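Local coordinates for putative polyprenyl synthetase (Streptomyces coelicolor, PDB 3NF2), which probably acts as a magnesium-dependent prenyltransferase that makes polyprenyl diphosphates by joining isopentenyl diphosphate to an allylic diphosphate, at residues A[142-147]-A[192-197]; A[171-176]-A[252-257]; A[227-232]-A[290-295]. One frame throughout, in Å; residues are numbered along the deposited sequence.

Interaction 1: A[142-147]-A[192-197]; sequences GRATRR and SSIGAV
Val197 pushes its CG1 methyl against the backbone of the facing helix, 3.5 Å from Ala144 N. The same methyl lies 3.7 Å from Arg143 CB and 4.0 Å from Ala144 CB. CG1 stands anti to the backbone N (chi1 176°), which points it at the facing helix, while CG2 of Val197 lies 4.2 Å from Arg147 NE. One turn earlier Ile194 lays its side chain beside Ala144: CG1 comes 3.9 Å from Ala144 CB, and CD1 reaches the carbonyl oxygen of Ala144. No hydrogen bond links the two segments. Their axes lie 9.0 Å apart and run antiparallel at 170°. Helices 139-165 and 173-198 thus pair as neighbours in the all-helical bundle of the isoprenoid synthase fold. Arg147 bends at chi2 and passes Ser193, its CD 4.3 Å from Ser193 OG. Its NE is buried here without a partner in the model, but the terminal nitrogens have partners outside the two segments: NH1 makes salt bridges to Asp207 and Glu210, NH2 one to Glu203. Arg143 NH2 lies 3.6 Å from Val197 O, a near approach and not a hydrogen bond, and its NE makes a long, weak ion pair with Glu203. Farther out, Leu133 of helix 115-134 and Ala62 of helix 57-67 pack on Ile194, and Ala206 of helix 203-230 on Val197.

Interaction 2: A[171-176]-A[252-257]; sequences VSVEEC and PVVAAL
Val254 meets the start of helix 173-198 with its whole side chain. Its CB lies 4.1 Å from the carbonyl oxygen of Val171, and from there the two methyls fork. CG1, anti to the backbone N (chi1 172°), is pressed against main-chain atoms, 3.2 Å from Val171 O and 3.4 Å from Ser172 O. It also meets the Val173 side chain, 3.9 Å from that residue's CG2, the two valines crossing at a slant. The other branch also lies against the carbonyl oxygen of Val171, and Val254 CG2 approaches Cys176 SG to 4.2 Å. Val173 CG2 in turn touches the backbone of the next residue, 3.9 Å from Ala255 CA. The contact is apolar, methyls against carbonyls and side chains, with no hydrogen bond across it.

A capping box lies behind the surface that receives Val254. Ser172 is the N-cap of helix 173-198: its OG accepts from Glu175 N at 3.1 Å. In return Ser172 N gives a bond to Glu175 OE1, 2.9 Å long, which meets the carboxylate from above its plane, 36° out of it. A salt bridge from Glu175 OE2 to Arg168 NH2 gives the carboxylate a second partner. These bonds probably hold the turn at residues 171-173, and with it the carbonyls that Val254 touches.

Trp303 of helix 300-319 packs on both Val173 and Ala255. Val253, Ala256 and Leu257 turn to helix 262-275, and Pro252 to helix 203-230, with Ile295 of helix 285-297 packed on Pro252, Val253 and Ala256, so the short helix 251-259 lies wedged between the beginning of helix 173-198 and these neighbours.

Interaction 3: A[227-232]-A[290-295]; sequences LGIWGD and ARAALI
The methyl of Ala292 is a small bump received by Ile229 and Trp230 together: its CB lies 3.8 Å from Ile229 CG2 and equally 3.8 Å from Trp230 NE1. Ile229 CG2 also rests over the centre of the indole, 3.7 Å above the ring plane, so the two neighbouring residues of one helix make a single compact surface. The far rim of the indole meets the other helix near the ring plane, edge-on, with CZ2 3.5 Å from Ala292 O and CH2 3.9 Å from Ile295 CG2. Beside it Ile229 CD1 lies 4.3 Å from Ile295 CD1. An alanine in place of Trp230 would probably open a gap beside Ala292 and Ile295, bare one side of Ile229 CG2 and leave Arg301 without its cation-pi partner. Pro252 packs against both isoleucines, while Leu244 covers Ile229, Ala292 and Ile295. A sulfate ion, probably from the crystallisation liquor, is bound about 4 Å from the Trp230 side chain. The site is the C-terminal end of helix 203-230, which probably carries the second aspartate-rich motif of the FPP/GGPP synthase family, including Asp225, in the all-helical isoprenoid synthase fold.

How the interactions relate
Interactions 2 and 3 form one continuous cluster, their centres about 15 Å apart. Pro252 joins them, with its O 3.3 Å from Ile295 CG2 and its CG 3.8 Å from Ile229 CD1; Val253 and Ala256 add further packing on Ile295. Interaction 1 lies apart, its centre about 32 Å from that of interaction 2 and about 38 Å from that of interaction 3, on the opposite side of the chain's centre from the latter. Helix 173-198 spans the distance between interactions 1 and 2, offering its start to interaction 2 and its end to interaction 1, and helix 203-230 follows it back to interaction 3. Asp225, probably of a magnesium-binding motif as in relatives, touches Pro252, placing the cluster beside the presumed active site.

Interaction 1: A[142-147]-A[192-197]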
ATOM      1  N   GLY A 142      -3.644  -8.303 -17.025  1.00 46.92           N
ATOM      2  CA  GLY A 142      -4.746  -7.935 -16.145  1.00 46.11           C
ATOM      3  C   GLY A 142      -5.071  -9.091 -15.220  1.00 53.40           C
ATOM      4  O   GLY A 142      -5.338  -8.906 -14.019  1.00 52.59           O
ATOM      5  N   ARG A 143      -5.027 -10.292 -15.787  1.00 50.51           N
ATOM      6  CA  ARG A 143      -5.286 -11.511 -15.034  1.00 50.87           C
ATOM      7  C   ARG A 143      -4.153 -11.806 -14.051  1.00 45.65           C
ATOM      8  O   ARG A 143      -4.391 -12.284 -12.943  1.00 50.21           O
ATOM      9  CB  ARG A 143      -5.515 -12.681 -15.996  1.00 53.17           C
ATOM     10  CG  ARG A 143      -6.966 -12.827 -16.460  1.00 57.64           C
ATOM     11  CD  ARG A 143      -7.065 -13.564 -17.793  1.00 58.95           C
ATOM     12  NE  ARG A 143      -5.975 -14.520 -17.972  1.00 60.15           N
ATOM     13  CZ  ARG A 143      -5.566 -14.999 -19.148  1.00 71.05           C
ATOM     14  NH1 ARG A 143      -6.159 -14.618 -20.286  1.00 54.90           N
ATOM     15  NH2 ARG A 143      -4.549 -15.862 -19.187  1.00 66.62           N
ATOM     16  N   ALA A 144      -2.928 -11.500 -14.457  1.00 43.10           N
ATOM     17  CA  ALA A 144      -1.760 -11.651 -13.599  1.00 44.01           C
ATOM     18  C   ALA A 144      -1.794 -10.681 -12.411  1.00 47.18           C
ATOM     19  O   ALA A 144      -1.382 -11.050 -11.311  1.00 48.63           O
ATOM     20  CB  ALA A 144      -0.486 -11.468 -14.404  1.00 36.89           C
ATOM     21  N   THR A 145      -2.293  -9.461 -12.640  1.00 48.39           N
ATOM     22  CA  THR A 145      -2.468  -8.466 -11.570  1.00 47.66           C
ATOM     23  C   THR A 145      -3.554  -8.911 -10.582  1.00 46.57           C
ATOM     24  O   THR A 145      -3.442  -8.659  -9.383  1.00 48.44           O
ATOM     25  CB  THR A 145      -2.785  -7.043 -12.122  1.00 48.16           C
ATOM     26  OG1 THR A 145      -1.924  -6.743 -13.225  1.00 51.12           O
ATOM     27  CG2 THR A 145      -2.587  -5.962 -11.043  1.00 43.46           C
ATOM     28  N   ARG A 146      -4.585  -9.582 -11.098  1.00 45.79           N
ATOM     29  CA  ARG A 146      -5.665 -10.173 -10.296  1.00 47.40           C
ATOM     30  C   ARG A 146      -5.111 -11.181  -9.285  1.00 50.89           C
ATOM     31  O   ARG A 146      -5.534 -11.208  -8.127  1.00 54.19           O
ATOM     32  CB  ARG A 146      -6.674 -10.857 -11.230  1.00 50.05           C
ATOM     33  CG  ARG A 146      -7.767 -11.687 -10.571  1.00 50.60           C
ATOM     34  CD  ARG A 146      -9.106 -11.002 -10.680  1.00 53.55           C
ATOM     35  NE  ARG A 146     -10.126 -11.637  -9.847  1.00 68.06           N
ATOM     36  CZ  ARG A 146     -11.087 -12.442 -10.300  1.00 73.71           C
ATOM     37  NH1 ARG A 146     -11.169 -12.730 -11.594  1.00 74.93           N
ATOM     38  NH2 ARG A 146     -11.969 -12.958  -9.451  1.00 68.86           N
ATOM     39  N   ARG A 147      -4.153 -11.986  -9.737  1.00 47.98           N
ATOM     40  CA  ARG A 147      -3.493 -12.991  -8.914  1.00 51.05           C
ATOM     41  C   ARG A 147      -2.594 -12.340  -7.879  1.00 50.09           C
ATOM     42  O   ARG A 147      -2.470 -12.838  -6.763  1.00 51.67           O
ATOM     43  CB  ARG A 147      -2.631 -13.919  -9.778  1.00 53.34           C
ATOM     44  CG  ARG A 147      -3.358 -14.622 -10.910  1.00 59.44           C
ATOM     45  CD  ARG A 147      -4.055 -15.863 -10.440  1.00 69.08           C
ATOM     46  NE  ARG A 147      -4.966 -16.379 -11.455  1.00 71.15           N
ATOM     47  CZ  ARG A 147      -5.537 -17.578 -11.404  1.00 67.52           C
ATOM     48  NH1 ARG A 147      -5.277 -18.392 -10.387  1.00 58.53           N
ATOM     49  NH2 ARG A 147      -6.359 -17.962 -12.372  1.00 70.93           N
ATOM     50  N   SER A 192       4.219 -19.144  -8.264  1.00 51.55           N
ATOM     51  CA  SER A 192       4.108 -20.403  -8.992  1.00 48.78           C
ATOM     52  C   SER A 192       3.178 -20.341 -10.196  1.00 46.52           C
ATOM     53  O   SER A 192       3.320 -21.140 -11.117  1.00 40.49           O
ATOM     54  CB  SER A 192       3.646 -21.535  -8.062  1.00 48.29           C
ATOM     55  OG  SER A 192       4.671 -21.879  -7.144  1.00 45.81           O
ATOM     56  N   SER A 193       2.231 -19.410 -10.187  1.00 42.61           N
ATOM     57  CA  SER A 193       1.219 -19.356 -11.243  1.00 49.56           C
ATOM     58  C   SER A 193       1.271 -18.115 -12.149  1.00 53.61           C
ATOM     59  O   SER A 193       0.615 -18.090 -13.193  1.00 57.31           O
ATOM     60  CB  SER A 193      -0.182 -19.504 -10.649  1.00 48.85           C
ATOM     61  OG  SER A 193      -0.550 -18.363  -9.892  1.00 55.71           O
ATOM     62  N   ILE A 194       2.044 -17.099 -11.766  1.00 50.60           N
ATOM     63  CA  ILE A 194       2.000 -15.804 -12.459  1.00 50.15           C
ATOM     64  C   ILE A 194       2.642 -15.797 -13.872  1.00 50.88           C
ATOM     65  O   ILE A 194       2.070 -15.230 -14.813  1.00 53.19           O
ATOM     66  CB  ILE A 194       2.515 -14.632 -11.556  1.00 48.28           C
ATOM     67  CG1 ILE A 194       2.032 -13.280 -12.093  1.00 48.40           C
ATOM     68  CG2 ILE A 194       4.048 -14.701 -11.318  1.00 43.26           C
ATOM     69  CD1 ILE A 194       2.350 -12.100 -11.185  1.00 54.40           C
ATOM     70  N   GLY A 195       3.803 -16.433 -14.013  1.00 49.55           N
ATOM     71  CA  GLY A 195       4.459 -16.594 -15.312  1.00 54.95           C
ATOM     72  C   GLY A 195       3.556 -17.276 -16.327  1.00 55.20           C
ATOM     73  O   GLY A 195       3.513 -16.873 -17.486  1.00 57.00           O
ATOM     74  N   ALA A 196       2.825 -18.291 -15.870  1.00 53.46           N
ATOM     75  CA  ALA A 196       1.910 -19.067 -16.703  1.00 55.35           C
ATOM     76  C   ALA A 196       0.747 -18.231 -17.192  1.00 54.29           C
ATOM     77  O   ALA A 196       0.366 -18.319 -18.364  1.00 58.26           O
ATOM     78  CB  ALA A 196       1.396 -20.272 -15.934  1.00 52.85           C
ATOM     79  N   VAL A 197       0.185 -17.432 -16.286  1.00 54.68           N
ATOM     80  CA  VAL A 197      -0.877 -16.486 -16.617  1.00 54.68           C
ATOM     81  C   VAL A 197      -0.387 -15.471 -17.659  1.00 58.81           C
ATOM     82  O   VAL A 197      -1.133 -15.110 -18.574  1.00 55.29           O
ATOM     83  CB  VAL A 197      -1.427 -15.779 -15.352  1.00 56.86           C
ATOM     84  CG1 VAL A 197      -2.458 -14.731 -15.714  1.00 53.53           C
ATOM     85  CG2 VAL A 197      -2.080 -16.791 -14.427  1.00 56.32           C
TER

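Interaction 2: A[171-176]-A[252-257]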
ATOM      1  N   VAL A 171      -2.349 -19.827  20.826  1.00 52.21           N
ATOM      2  CA  VAL A 171      -2.919 -19.707  19.494  1.00 48.41           C
ATOM      3  C   VAL A 171      -3.158 -21.148  19.063  1.00 47.06           C
ATOM      4  O   VAL A 171      -2.349 -22.028  19.380  1.00 40.20           O
ATOM      5  CB  VAL A 171      -1.904 -19.010  18.547  1.00 48.86           C
ATOM      6  CG1 VAL A 171      -2.332 -19.090  17.103  1.00 50.72           C
ATOM      7  CG2 VAL A 171      -1.715 -17.553  18.951  1.00 49.87           C
ATOM      8  N   SER A 172      -4.271 -21.421  18.387  1.00 45.94           N
ATOM      9  CA  SER A 172      -4.540 -22.792  17.976  1.00 44.43           C
ATOM     10  C   SER A 172      -3.684 -23.179  16.770  1.00 45.54           C
ATOM     11  O   SER A 172      -3.110 -22.313  16.101  1.00 44.66           O
ATOM     12  CB  SER A 172      -6.019 -22.992  17.683  1.00 40.99           C
ATOM     13  OG  SER A 172      -6.332 -22.520  16.396  1.00 54.58           O
ATOM     14  N   VAL A 173      -3.592 -24.482  16.512  1.00 48.71           N
ATOM     15  CA  VAL A 173      -2.886 -25.017  15.346  1.00 46.84           C
ATOM     16  C   VAL A 173      -3.524 -24.502  14.065  1.00 45.01           C
ATOM     17  O   VAL A 173      -2.828 -24.007  13.177  1.00 47.12           O
ATOM     18  CB  VAL A 173      -2.852 -26.569  15.366  1.00 48.26           C
ATOM     19  CG1 VAL A 173      -2.416 -27.131  14.012  1.00 47.97           C
ATOM     20  CG2 VAL A 173      -1.927 -27.069  16.471  1.00 46.88           C
ATOM     21  N   GLU A 174      -4.851 -24.574  14.004  1.00 49.26           N
ATOM     22  CA  GLU A 174      -5.618 -24.092  12.855  1.00 51.97           C
ATOM     23  C   GLU A 174      -5.362 -22.610  12.556  1.00 49.82           C
ATOM     24  O   GLU A 174      -5.181 -22.228  11.399  1.00 47.96           O
ATOM     25  CB  GLU A 174      -7.108 -24.338  13.080  1.00 54.80           C
ATOM     26  CG  GLU A 174      -7.863 -24.804  11.838  1.00 74.51           C
ATOM     27  CD  GLU A 174      -7.730 -26.307  11.590  1.00 89.99           C
ATOM     28  OE1 GLU A 174      -6.677 -26.748  11.068  1.00 84.37           O
ATOM     29  OE2 GLU A 174      -8.692 -27.047  11.908  1.00 93.49           O
ATOM     30  N   GLU A 175      -5.307 -21.796  13.610  1.00 49.45           N
ATOM     31  CA  GLU A 175      -5.053 -20.363  13.484  1.00 46.61           C
ATOM     32  C   GLU A 175      -3.656 -20.087  12.943  1.00 46.80           C
ATOM     33  O   GLU A 175      -3.453 -19.152  12.160  1.00 45.72           O
ATOM     34  CB  GLU A 175      -5.219 -19.675  14.837  1.00 44.46           C
ATOM     35  CG  GLU A 175      -6.665 -19.442  15.253  1.00 49.35           C
ATOM     36  CD  GLU A 175      -6.808 -19.021  16.711  1.00 46.04           C
ATOM     37  OE1 GLU A 175      -5.853 -19.185  17.500  1.00 56.84           O
ATOM     38  OE2 GLU A 175      -7.890 -18.525  17.073  1.00 50.28           O
ATOM     39  N   CYS A 176      -2.697 -20.902  13.374  1.00 42.09           N
ATOM     40  CA  CYS A 176      -1.322 -20.768  12.929  1.00 42.71           C
ATOM     41  C   CYS A 176      -1.197 -21.147  11.452  1.00 44.70           C
ATOM     42  O   CYS A 176      -0.492 -20.478  10.698  1.00 44.72           O
ATOM     43  CB  CYS A 176      -0.410 -21.640  13.780  1.00 39.84           C
ATOM     44  SG  CYS A 176       1.334 -21.322  13.564  1.00 47.53           S
ATOM     45  N   PRO A 252       5.899 -25.384  15.621  1.00 39.54           N
ATOM     46  CA  PRO A 252       6.282 -26.320  16.689  1.00 39.39           C
ATOM     47  C   PRO A 252       5.771 -25.894  18.073  1.00 43.61           C
ATOM     48  O   PRO A 252       5.250 -26.733  18.823  1.00 40.38           O
ATOM     49  CB  PRO A 252       7.816 -26.303  16.667  1.00 34.97           C
ATOM     50  CG  PRO A 252       8.215 -25.651  15.411  1.00 39.33           C
ATOM     51  CD  PRO A 252       7.074 -24.825  14.923  1.00 31.87           C
ATOM     52  N   VAL A 253       5.904 -24.603  18.380  1.00 46.44           N
ATOM     53  CA  VAL A 253       5.442 -24.024  19.649  1.00 45.38           C
ATOM     54  C   VAL A 253       3.964 -24.293  19.842  1.00 45.76           C
ATOM     55  O   VAL A 253       3.538 -24.835  20.863  1.00 48.36           O
ATOM     56  CB  VAL A 253       5.662 -22.500  19.673  1.00 44.66           C
ATOM     57  CG1 VAL A 253       5.189 -21.901  20.994  1.00 44.40           C
ATOM     58  CG2 VAL A 253       7.116 -22.177  19.446  1.00 44.08           C
ATOM     59  N   VAL A 254       3.193 -23.928  18.827  1.00 48.43           N
ATOM     60  CA  VAL A 254       1.746 -24.072  18.845  1.00 44.85           C
ATOM     61  C   VAL A 254       1.292 -25.531  18.921  1.00 46.16           C
ATOM     62  O   VAL A 254       0.414 -25.871  19.726  1.00 48.89           O
ATOM     63  CB  VAL A 254       1.140 -23.357  17.630  1.00 44.66           C
ATOM     64  CG1 VAL A 254      -0.312 -23.643  17.526  1.00 51.66           C
ATOM     65  CG2 VAL A 254       1.368 -21.844  17.745  1.00 42.58           C
ATOM     66  N   ALA A 255       1.897 -26.394  18.102  1.00 44.25           N
ATOM     67  CA  ALA A 255       1.576 -27.829  18.123  1.00 44.18           C
ATOM     68  C   ALA A 255       1.868 -28.465  19.491  1.00 42.06           C
ATOM     69  O   ALA A 255       1.113 -29.309  19.957  1.00 43.39           O
ATOM     70  CB  ALA A 255       2.320 -28.566  17.020  1.00 41.70           C
ATOM     71  N   ALA A 256       2.960 -28.043  20.123  1.00 37.23           N
ATOM     72  CA  ALA A 256       3.285 -28.478  21.466  1.00 39.84           C
ATOM     73  C   ALA A 256       2.214 -28.044  22.476  1.00 47.13           C
ATOM     74  O   ALA A 256       1.827 -28.835  23.326  1.00 46.91           O
ATOM     75  CB  ALA A 256       4.638 -27.940  21.870  1.00 33.42           C
ATOM     76  N   LEU A 257       1.728 -26.801  22.364  1.00 48.37           N
ATOM     77  CA  LEU A 257       0.711 -26.271  23.282  1.00 48.66           C
ATOM     78  C   LEU A 257      -0.620 -26.989  23.157  1.00 50.69           C
ATOM     79  O   LEU A 257      -1.304 -27.213  24.161  1.00 53.50           O
ATOM     80  CB  LEU A 257       0.501 -24.766  23.090  1.00 41.12           C
ATOM     81  CG  LEU A 257       1.675 -23.872  23.496  1.00 53.57           C
ATOM     82  CD1 LEU A 257       1.398 -22.426  23.124  1.00 57.91           C
ATOM     83  CD2 LEU A 257       1.979 -24.000  24.981  1.00 51.20           C
TER

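Interaction 3: A[227-232]-A[290-295]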
ATOM      1  N   LEU A 227      13.806 -24.660  11.558  1.00 48.34           N
ATOM      2  CA  LEU A 227      15.129 -24.037  11.552  1.00 45.84           C
ATOM      3  C   LEU A 227      15.211 -22.820  12.466  1.00 46.19           C
ATOM      4  O   LEU A 227      16.287 -22.500  12.967  1.00 46.33           O
ATOM      5  CB  LEU A 227      15.556 -23.630  10.134  1.00 53.50           C
ATOM      6  CG  LEU A 227      15.644 -24.615   8.952  1.00 68.45           C
ATOM      7  CD1 LEU A 227      16.259 -23.914   7.726  1.00 66.09           C
ATOM      8  CD2 LEU A 227      16.402 -25.920   9.268  1.00 73.47           C
ATOM      9  N   GLY A 228      14.092 -22.122  12.662  1.00 45.97           N
ATOM     10  CA  GLY A 228      14.064 -20.982  13.591  1.00 42.49           C
ATOM     11  C   GLY A 228      14.366 -21.376  15.036  1.00 44.68           C
ATOM     12  O   GLY A 228      14.950 -20.603  15.793  1.00 48.39           O
ATOM     13  N   ILE A 229      13.973 -22.584  15.423  1.00 47.82           N
ATOM     14  CA  ILE A 229      14.348 -23.106  16.737  1.00 50.16           C
ATOM     15  C   ILE A 229      15.629 -23.961  16.712  1.00 47.99           C
ATOM     16  O   ILE A 229      16.615 -23.603  17.336  1.00 48.49           O
ATOM     17  CB  ILE A 229      13.197 -23.877  17.413  1.00 50.97           C
ATOM     18  CG1 ILE A 229      11.926 -23.011  17.461  1.00 44.09           C
ATOM     19  CG2 ILE A 229      13.626 -24.338  18.821  1.00 46.59           C
ATOM     20  CD1 ILE A 229      10.648 -23.794  17.723  1.00 32.94           C
ATOM     21  N   TRP A 230      15.628 -25.073  15.983  1.00 51.23           N
ATOM     22  CA  TRP A 230      16.755 -26.023  16.082  1.00 53.40           C
ATOM     23  C   TRP A 230      17.914 -25.844  15.108  1.00 53.90           C
ATOM     24  O   TRP A 230      18.807 -26.690  15.058  1.00 50.29           O
ATOM     25  CB  TRP A 230      16.249 -27.456  16.021  1.00 49.19           C
ATOM     26  CG  TRP A 230      15.445 -27.798  17.216  1.00 46.10           C
ATOM     27  CD1 TRP A 230      15.919 -28.171  18.443  1.00 36.20           C
ATOM     28  CD2 TRP A 230      14.018 -27.786  17.317  1.00 45.50           C
ATOM     29  NE1 TRP A 230      14.867 -28.405  19.301  1.00 49.13           N
ATOM     30  CE2 TRP A 230      13.691 -28.176  18.637  1.00 44.58           C
ATOM     31  CE3 TRP A 230      12.982 -27.486  16.418  1.00 42.00           C
ATOM     32  CZ2 TRP A 230      12.373 -28.275  19.083  1.00 39.40           C
ATOM     33  CZ3 TRP A 230      11.668 -27.586  16.863  1.00 43.78           C
ATOM     34  CH2 TRP A 230      11.377 -27.972  18.189  1.00 42.40           C
ATOM     35  N   GLY A 231      17.908 -24.745  14.355  1.00 57.14           N
ATOM     36  CA  GLY A 231      18.929 -24.488  13.348  1.00 59.61           C
ATOM     37  C   GLY A 231      20.277 -24.105  13.923  1.00 66.05           C
ATOM     38  O   GLY A 231      20.360 -23.386  14.922  1.00 63.74           O
ATOM     39  N   ASP A 232      21.332 -24.598  13.276  1.00 71.46           N
ATOM     40  CA  ASP A 232      22.708 -24.328  13.669  1.00 76.27           C
ATOM     41  C   ASP A 232      23.116 -22.956  13.129  1.00 77.00           C
ATOM     42  O   ASP A 232      22.913 -22.692  11.944  1.00 77.16           O
ATOM     43  CB  ASP A 232      23.608 -25.435  13.101  1.00 79.36           C
ATOM     44  CG  ASP A 232      25.085 -25.249  13.444  1.00 86.05           C
ATOM     45  OD1 ASP A 232      25.410 -24.818  14.575  1.00 82.47           O
ATOM     46  OD2 ASP A 232      25.925 -25.563  12.572  1.00 86.16           O
ATOM     47  N   ALA A 290      15.921 -25.367  27.173  1.00 39.27           N
ATOM     48  CA  ALA A 290      14.873 -26.040  27.962  1.00 39.03           C
ATOM     49  C   ALA A 290      13.489 -25.967  27.308  1.00 44.40           C
ATOM     50  O   ALA A 290      12.748 -26.957  27.321  1.00 50.57           O
ATOM     51  CB  ALA A 290      14.806 -25.477  29.381  1.00 38.94           C
ATOM     52  N   ARG A 291      13.144 -24.807  26.739  1.00 45.01           N
ATOM     53  CA  ARG A 291      11.831 -24.620  26.091  1.00 48.59           C
ATOM     54  C   ARG A 291      11.708 -25.408  24.789  1.00 43.93           C
ATOM     55  O   ARG A 291      10.636 -25.921  24.465  1.00 49.93           O
ATOM     56  CB  ARG A 291      11.548 -23.134  25.837  1.00 50.23           C
ATOM     57  CG  ARG A 291      11.090 -22.365  27.086  1.00 55.40           C
ATOM     58  CD  ARG A 291      11.785 -21.010  27.200  1.00 48.15           C
ATOM     59  NE  ARG A 291      11.459 -20.315  28.448  1.00 60.34           N
ATOM     60  CZ  ARG A 291      12.105 -20.470  29.607  1.00 61.72           C
ATOM     61  NH1 ARG A 291      13.127 -21.315  29.718  1.00 55.83           N
ATOM     62  NH2 ARG A 291      11.725 -19.771  30.671  1.00 48.81           N
ATOM     63  N   ALA A 292      12.811 -25.474  24.050  1.00 37.73           N
ATOM     64  CA  ALA A 292      12.919 -26.278  22.838  1.00 41.33           C
ATOM     65  C   ALA A 292      12.756 -27.757  23.184  1.00 41.43           C
ATOM     66  O   ALA A 292      11.921 -28.463  22.595  1.00 38.34           O
ATOM     67  CB  ALA A 292      14.259 -26.035  22.185  1.00 36.60           C
ATOM     68  N   ALA A 293      13.523 -28.194  24.179  1.00 41.99           N
ATOM     69  CA  ALA A 293      13.430 -29.549  24.716  1.00 44.96           C
ATOM     70  C   ALA A 293      12.002 -29.913  25.148  1.00 45.47           C
ATOM     71  O   ALA A 293      11.541 -31.030  24.885  1.00 49.57           O
ATOM     72  CB  ALA A 293      14.422 -29.728  25.857  1.00 44.75           C
ATOM     73  N   LEU A 294      11.286 -28.962  25.754  1.00 43.11           N
ATOM     74  CA  LEU A 294       9.876 -29.187  26.121  1.00 43.10           C
ATOM     75  C   LEU A 294       8.931 -29.272  24.925  1.00 36.48           C
ATOM     76  O   LEU A 294       7.996 -30.060  24.947  1.00 40.95           O
ATOM     77  CB  LEU A 294       9.369 -28.118  27.099  1.00 46.08           C
ATOM     78  CG  LEU A 294       9.669 -28.220  28.601  1.00 45.83           C
ATOM     79  CD1 LEU A 294       9.494 -26.859  29.227  1.00 47.49           C
ATOM     80  CD2 LEU A 294       8.796 -29.265  29.325  1.00 41.99           C
ATOM     81  N   ILE A 295       9.169 -28.457  23.892  1.00 43.59           N
ATOM     82  CA  ILE A 295       8.386 -28.524  22.638  1.00 41.01           C
ATOM     83  C   ILE A 295       8.593 -29.883  21.964  1.00 39.73           C
ATOM     84  O   ILE A 295       7.641 -30.511  21.500  1.00 49.17           O
ATOM     85  CB  ILE A 295       8.762 -27.377  21.651  1.00 40.82           C
ATOM     86  CG1 ILE A 295       8.304 -26.023  22.179  1.00 26.46           C
ATOM     87  CG2 ILE A 295       8.135 -27.587  20.252  1.00 40.85           C
ATOM     88  CD1 ILE A 295       9.108 -24.867  21.571  1.00 30.26           C
TER